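Beta/gama crystallin family protein (Methanosarcina acetivorans C2A, PDB 5HT9) binds calcium and magnesium ions at paired sites in a beta/gamma-crystallin domain, the part of the protein present here, made of two Greek-key motifs. Local coordinates at residues V7-N12 / N32-S37; G54-D59 / G72-S77. All coordinates share one frame; numbering follows the deposited sequence.

Contact 1: V7-N12 / N32-S37; sequences VYEHVN and NDKISS. With MG (magnesium ion), chain E; NI (nickel (II) ion), chain C; MG (magnesium ion), chain D.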
loop_
_atom_site.group_PDB
_atom_site.type_symbol
_atom_site.label_atom_id
_atom_site.label_comp_id
_atom_site.label_asym_id
_atom_site.label_seq_id
_atom_site.Cartn_x
_atom_site.Cartn_y
_atom_site.Cartn_z
ATOM N N VAL A 7 3.707 2.887 3.283
ATOM C CA VAL A 7 3.641 1.427 3.340
ATOM C C VAL A 7 4.829 0.886 4.127
ATOM O O VAL A 7 5.920 1.454 4.087
ATOM C CB VAL A 7 3.616 0.795 1.928
ATOM C CG1 VAL A 7 2.290 1.148 1.192
ATOM C CG2 VAL A 7 4.819 1.244 1.113
ATOM N N TYR A 8 4.609 -0.224 4.820
ATOM C CA TYR A 8 5.599 -0.796 5.729
ATOM C C TYR A 8 5.788 -2.276 5.476
ATOM O O TYR A 8 4.834 -2.992 5.165
ATOM C CB TYR A 8 5.175 -0.616 7.189
ATOM C CG TYR A 8 5.186 0.792 7.734
ATOM C CD1 TYR A 8 4.130 1.670 7.498
ATOM C CD2 TYR A 8 6.221 1.217 8.545
ATOM C CE1 TYR A 8 4.134 2.949 8.036
ATOM C CE2 TYR A 8 6.238 2.481 9.087
ATOM C CZ TYR A 8 5.202 3.346 8.835
ATOM O OH TYR A 8 5.252 4.609 9.395
ATOM N N GLU A 9 7.016 -2.734 5.669
ATOM C CA GLU A 9 7.398 -4.124 5.440
ATOM C C GLU A 9 6.801 -5.131 6.439
ATOM O O GLU A 9 6.541 -6.285 6.095
ATOM C CB GLU A 9 8.924 -4.211 5.464
ATOM C CG GLU A 9 9.480 -5.594 5.269
ATOM C CD GLU A 9 10.986 -5.619 5.417
ATOM O OE1 GLU A 9 11.554 -4.608 5.898
ATOM O OE2 GLU A 9 11.588 -6.654 5.068
ATOM N N HIS A 10 6.585 -4.699 7.676
ATOM C CA HIS A 10 6.106 -5.608 8.714
ATOM C C HIS A 10 4.831 -5.091 9.360
ATOM O O HIS A 10 4.506 -3.912 9.273
ATOM C CB HIS A 10 7.186 -5.815 9.794
ATOM C CG HIS A 10 8.460 -6.417 9.275
ATOM N ND1 HIS A 10 8.482 -7.549 8.487
ATOM C CD2 HIS A 10 9.755 -6.049 9.441
ATOM C CE1 HIS A 10 9.735 -7.852 8.188
ATOM N NE2 HIS A 10 10.525 -6.956 8.749
ATOM N N VAL A 11 4.121 -5.982 10.034
ATOM C CA VAL A 11 2.940 -5.603 10.792
ATOM C C VAL A 11 3.264 -4.532 11.828
ATOM O O VAL A 11 4.420 -4.386 12.252
ATOM C CB VAL A 11 2.334 -6.820 11.507
ATOM C CG1 VAL A 11 1.984 -7.889 10.493
ATOM C CG2 VAL A 11 3.327 -7.367 12.516
ATOM N N ASN A 12 2.238 -3.787 12.223
ATOM C CA ASN A 12 2.363 -2.741 13.233
ATOM C C ASN A 12 3.388 -1.669 12.868
ATOM O O ASN A 12 4.050 -1.104 13.745
ATOM C CB ASN A 12 2.698 -3.380 14.583
ATOM C CG ASN A 12 1.624 -4.347 15.023
ATOM O OD1 ASN A 12 0.442 -4.023 14.957
ATOM N ND2 ASN A 12 2.020 -5.547 15.440
ATOM N N ASN A 32 7.733 -4.484 -2.960
ATOM C CA ASN A 32 6.893 -5.371 -3.771
ATOM C C ASN A 32 6.725 -6.717 -3.068
ATOM O O ASN A 32 7.712 -7.374 -2.728
ATOM C CB ASN A 32 7.486 -5.577 -5.175
ATOM C CG ASN A 32 6.627 -6.495 -6.060
ATOM O OD1 ASN A 32 5.686 -7.129 -5.593
ATOM N ND2 ASN A 32 6.976 -6.584 -7.337
ATOM N N ASP A 33 5.468 -7.109 -2.861
ATOM C CA ASP A 33 5.123 -8.364 -2.187
ATOM C C ASP A 33 5.673 -8.445 -0.760
ATOM O O ASP A 33 5.815 -9.535 -0.216
ATOM C CB ASP A 33 5.620 -9.575 -2.993
ATOM C CG ASP A 33 4.583 -10.100 -3.982
ATOM O OD1 ASP A 33 3.531 -9.444 -4.181
ATOM O OD2 ASP A 33 4.830 -11.190 -4.550
ATOM N N LYS A 34 5.964 -7.292 -0.160
ATOM C CA LYS A 34 6.443 -7.247 1.219
ATOM C C LYS A 34 5.606 -6.332 2.107
ATOM O O LYS A 34 5.885 -6.201 3.296
ATOM C CB LYS A 34 7.897 -6.785 1.273
ATOM C CG LYS A 34 8.902 -7.784 0.749
ATOM C CD LYS A 34 10.309 -7.224 0.895
ATOM C CE LYS A 34 11.362 -8.246 0.484
ATOM N NZ LYS A 34 12.747 -7.739 0.720
ATOM N N ILE A 35 4.584 -5.699 1.545
ATOM C CA ILE A 35 3.819 -4.728 2.317
ATOM C C ILE A 35 2.905 -5.440 3.306
ATOM O O ILE A 35 2.109 -6.293 2.921
ATOM C CB ILE A 35 3.009 -3.801 1.394
ATOM C CG1 ILE A 35 3.966 -2.999 0.506
ATOM C CG2 ILE A 35 2.131 -2.859 2.215
ATOM C CD1 ILE A 35 3.260 -2.220 -0.581
ATOM N N SER A 36 3.029 -5.089 4.585
ATOM C CA SER A 36 2.301 -5.787 5.626
ATOM C C SER A 36 1.441 -4.860 6.465
ATOM O O SER A 36 0.549 -5.317 7.162
ATOM C CB SER A 36 3.274 -6.555 6.533
ATOM O OG SER A 36 3.840 -7.649 5.830
ATOM N N SER A 37 1.740 -3.563 6.427
ATOM C CA SER A 37 0.878 -2.577 7.053
ATOM C C SER A 37 0.967 -1.269 6.282
ATOM O O SER A 37 1.903 -1.048 5.505
ATOM C CB SER A 37 1.232 -2.377 8.533
ATOM O OG SER A 37 2.597 -2.028 8.683
HETATM MG MG MG E . 5.937 -8.043 4.827
HETATM NI NI NI C . 12.614 -7.055 8.819
HETATM MG MG MG D . 1.991 -8.997 -5.525
HETATM O O HOH W 1 0.918 -10.686 -5.118
HETATM O O HOH W 2 2.972 -10.000 -7.164
#
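Y8 pairs with S36 and S37 at the point where the chain turns a corner at E9 toward a metal site. Y8 N donates to S37 O (2.9 Å), while the peptide N of S36 delivers an almost straight bond, 175° at the hydrogen, to Y8 O (2.8 Å). S37 N reaches that same carbonyl oxygen only weakly. Two residues thus face one, a classic beta bulge where the chain enters strand 37-42.

Metal coordination forms the second group. A magnesium ion is clasped by E9 O at 2.2 Å, K34 O at 2.4 Å and S36 OG at 2.4 Å, and N76 OD1 supplies another ligand. The ion accounts for the close approach of these oxygens to one another. S36 OG also hydrogen-bonds D75, a second-shell contact consistent with fixing its rotation. The sequence N32-D33-K34-I35-S36-S37 matches the N/D-N/D-X-X-S/T-S calcium-binding motif of beta/gamma-crystallins, and like its relatives it serves two sites: D33 takes no part in the contact with V7-N12, and its OD1 binds the other magnesium ion at 2.1 Å. H10 NE2 is a ligand of a nickel ion, and E9 CG lies over one face of the imidazole, toward its rim.

Among the remaining side-chain bonds, S37 OG donates to H10 O (2.7 Å) and is joined from beyond the segments by F13 N. With chi1 at 56°, OG sits between the backbone N and the carbonyl carbon, against Y8 CB and directed at the turn after the strand.

Apolar contact lies on the inner side, where V7 CG1 meets the delta-methyl I35 CD1 at 3.9 Å; the two branches cross obliquely, and F81 of strand 80-83 touches both side chains.

Contact 2: G54-D59 / G72-S77; sequences GGRYWD and GIPDNS. With MG (magnesium ion), chain E; MG (magnesium ion), chain D.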
loop_
_atom_site.group_PDB
_atom_site.type_symbol
_atom_site.label_atom_id
_atom_site.label_comp_id
_atom_site.label_asym_id
_atom_site.label_seq_id
_atom_site.Cartn_x
_atom_site.Cartn_y
_atom_site.Cartn_z
ATOM N N GLY A 54 -1.971 -4.510 -11.886
ATOM C CA GLY A 54 -2.651 -5.694 -12.376
ATOM C C GLY A 54 -3.276 -6.567 -11.301
ATOM O O GLY A 54 -2.846 -6.568 -10.143
ATOM N N GLY A 55 -4.299 -7.320 -11.701
ATOM C CA GLY A 55 -4.915 -8.307 -10.834
ATOM C C GLY A 55 -5.982 -7.730 -9.922
ATOM O O GLY A 55 -6.493 -6.648 -10.164
ATOM N N ARG A 56 -6.298 -8.460 -8.861
ATOM C CA ARG A 56 -7.250 -7.992 -7.866
ATOM C C ARG A 56 -6.743 -6.693 -7.240
ATOM O O ARG A 56 -5.533 -6.449 -7.196
ATOM C CB ARG A 56 -7.465 -9.047 -6.773
ATOM C CG ARG A 56 -8.036 -10.372 -7.243
ATOM C CD ARG A 56 -8.099 -11.374 -6.092
ATOM N NE ARG A 56 -6.765 -11.794 -5.671
ATOM C CZ ARG A 56 -6.476 -12.373 -4.509
ATOM N NH1 ARG A 56 -7.428 -12.635 -3.622
ATOM N NH2 ARG A 56 -5.226 -12.708 -4.242
ATOM N N TYR A 57 -7.660 -5.868 -6.756
ATOM C CA TYR A 57 -7.262 -4.659 -6.045
ATOM C C TYR A 57 -8.212 -4.335 -4.897
ATOM O O TYR A 57 -9.353 -4.808 -4.852
ATOM C CB TYR A 57 -7.167 -3.467 -7.001
ATOM C CG TYR A 57 -8.464 -3.149 -7.713
ATOM C CD1 TYR A 57 -9.497 -2.487 -7.051
ATOM C CD2 TYR A 57 -8.651 -3.488 -9.053
ATOM C CE1 TYR A 57 -10.686 -2.188 -7.694
ATOM C CE2 TYR A 57 -9.838 -3.188 -9.706
ATOM C CZ TYR A 57 -10.846 -2.528 -9.018
ATOM O OH TYR A 57 -12.034 -2.219 -9.643
ATOM N N TRP A 58 -7.727 -3.518 -3.973
ATOM C CA TRP A 58 -8.504 -3.110 -2.820
ATOM C C TRP A 58 -8.290 -1.626 -2.606
ATOM O O TRP A 58 -7.173 -1.147 -2.742
ATOM C CB TRP A 58 -8.085 -3.907 -1.587
ATOM C CG TRP A 58 -8.159 -5.397 -1.800
ATOM C CD1 TRP A 58 -9.188 -6.227 -1.456
ATOM C CD2 TRP A 58 -7.167 -6.224 -2.419
ATOM N NE1 TRP A 58 -8.890 -7.524 -1.812
ATOM C CE2 TRP A 58 -7.656 -7.547 -2.406
ATOM C CE3 TRP A 58 -5.909 -5.975 -2.981
ATOM C CZ2 TRP A 58 -6.936 -8.611 -2.933
ATOM C CZ3 TRP A 58 -5.192 -7.041 -3.499
ATOM C CH2 TRP A 58 -5.706 -8.339 -3.468
ATOM N N ASP A 59 -9.357 -0.901 -2.286
ATOM C CA ASP A 59 -9.265 0.544 -2.093
ATOM C C ASP A 59 -9.291 0.883 -0.619
ATOM O O ASP A 59 -10.041 0.261 0.140
ATOM C CB ASP A 59 -10.423 1.274 -2.772
ATOM C CG ASP A 59 -10.444 1.106 -4.277
ATOM O OD1 ASP A 59 -9.409 0.752 -4.872
ATOM O OD2 ASP A 59 -11.518 1.367 -4.872
ATOM N N GLY A 72 -8.645 -6.751 4.876
ATOM C CA GLY A 72 -9.112 -7.612 3.803
ATOM C C GLY A 72 -8.157 -7.758 2.628
ATOM O O GLY A 72 -8.560 -8.170 1.539
ATOM N N ILE A 73 -6.888 -7.427 2.846
ATOM C CA ILE A 73 -5.858 -7.553 1.807
ATOM C C ILE A 73 -4.859 -8.640 2.175
ATOM O O ILE A 73 -4.374 -8.662 3.306
ATOM C CB ILE A 73 -5.095 -6.225 1.608
ATOM C CG1 ILE A 73 -6.067 -5.067 1.388
ATOM C CG2 ILE A 73 -4.090 -6.332 0.467
ATOM C CD1 ILE A 73 -5.399 -3.730 1.212
ATOM N N PRO A 74 -4.531 -9.543 1.223
ATOM C CA PRO A 74 -3.546 -10.610 1.486
ATOM C C PRO A 74 -2.167 -10.069 1.871
ATOM O O PRO A 74 -1.666 -9.160 1.214
ATOM C CB PRO A 74 -3.471 -11.361 0.148
ATOM C CG PRO A 74 -4.755 -11.057 -0.538
ATOM C CD PRO A 74 -5.134 -9.663 -0.117
ATOM N N ASP A 75 -1.568 -10.618 2.925
ATOM C CA ASP A 75 -0.259 -10.164 3.373
ATOM C C ASP A 75 0.767 -10.374 2.262
ATOM O O ASP A 75 0.624 -11.288 1.457
ATOM C CB ASP A 75 0.174 -10.913 4.640
ATOM C CG ASP A 75 1.339 -10.237 5.354
ATOM O OD1 ASP A 75 1.578 -9.035 5.120
ATOM O OD2 ASP A 75 2.011 -10.911 6.160
ATOM N N ASN A 76 1.777 -9.510 2.213
ATOM C CA ASN A 76 2.873 -9.676 1.264
ATOM C C ASN A 76 2.406 -9.913 -0.169
ATOM O O ASN A 76 2.913 -10.806 -0.851
ATOM C CB ASN A 76 3.761 -10.830 1.730
ATOM C CG ASN A 76 4.375 -10.558 3.082
ATOM O OD1 ASN A 76 4.695 -9.411 3.401
ATOM N ND2 ASN A 76 4.533 -11.599 3.894
ATOM N N SER A 77 1.433 -9.117 -0.614
ATOM C CA SER A 77 0.851 -9.266 -1.947
ATOM C C SER A 77 0.838 -7.970 -2.759
ATOM O O SER A 77 0.972 -7.992 -3.978
ATOM C CB SER A 77 -0.579 -9.787 -1.835
ATOM O OG SER A 77 -0.584 -11.140 -1.411
HETATM MG MG MG E . 5.937 -8.043 4.827
HETATM MG MG MG D . 1.991 -8.997 -5.525
HETATM O O HOH W 1 0.918 -10.686 -5.118
HETATM O O HOH W 2 2.972 -10.000 -7.164
#
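The indole of W58 is the main flat surface here, and the loop at G72-P74 lays two side chains over one of its faces. P74 CD stands 3.4 Å above the ring plane and I73 CG2 3.9 Å above it, both displaced toward the rim, and each makes a CH-pi contact with the six-membered ring. Their divided grip is clear from the atoms touched: P74 CD sits against CZ2 and CH2, I73 CG2 against CE3. On the opposite face R56 C approaches near the rim. G72 O comes obliquely to W58 NE1 at 3.4 Å, but the angle is too poor for a hydrogen bond. The guanidinium of R56 in turn has W58 CZ2 on one face, 4.0 Å above its plane.

W58 CG lies anti to its carbonyl carbon (chi1 -55°), which swings the ring over the loop, while I73 CG1 packs on W58 CB at 3.8 Å. The arginine chain bends at chi3 (-69°), and the guanidinium presents that face to the indole; P74 CG is 4.1 Å from R56 NH2, and E49 takes that nitrogen in a salt bridge.

Beyond the proline the loop turns to the metals: N76 OD1 binds one magnesium ion at 2.3 Å and S77 O the other at 2.1 Å. W58, on strand 56-60 at the edge of its sheet in this chain, packs on the part of the loop that leads into the calcium-binding motif of the second Greek key. N76-S77 opens this second N/D-N/D-X-X-S/T-S motif in company with D75, and, as in other calcium-binding beta/gamma-crystallins, it gives ligands to both sites.

Contact 1 is partly buried and contact 2 lies at the surface, in the first and the second Greek key respectively, and the chain closes one before opening the other. Each includes a loop with a crystallin calcium-binding motif, and the two loops exchange ligands: N76 OD1 adds a fourth ligand to the magnesium ion held by 7-12/32-37, whereas D33 shares the other ion with S77, E49 and S79. Their chemistry follows their place. Contact 1, continuing a sheet pairing, relies on backbone hydrogen bonds and metal ligation; contact 2, where an edge strand meets a loop, is held by apolar and CH-pi packing with no hydrogen bond between its segments. The bond of S36 to D75 joins them directly.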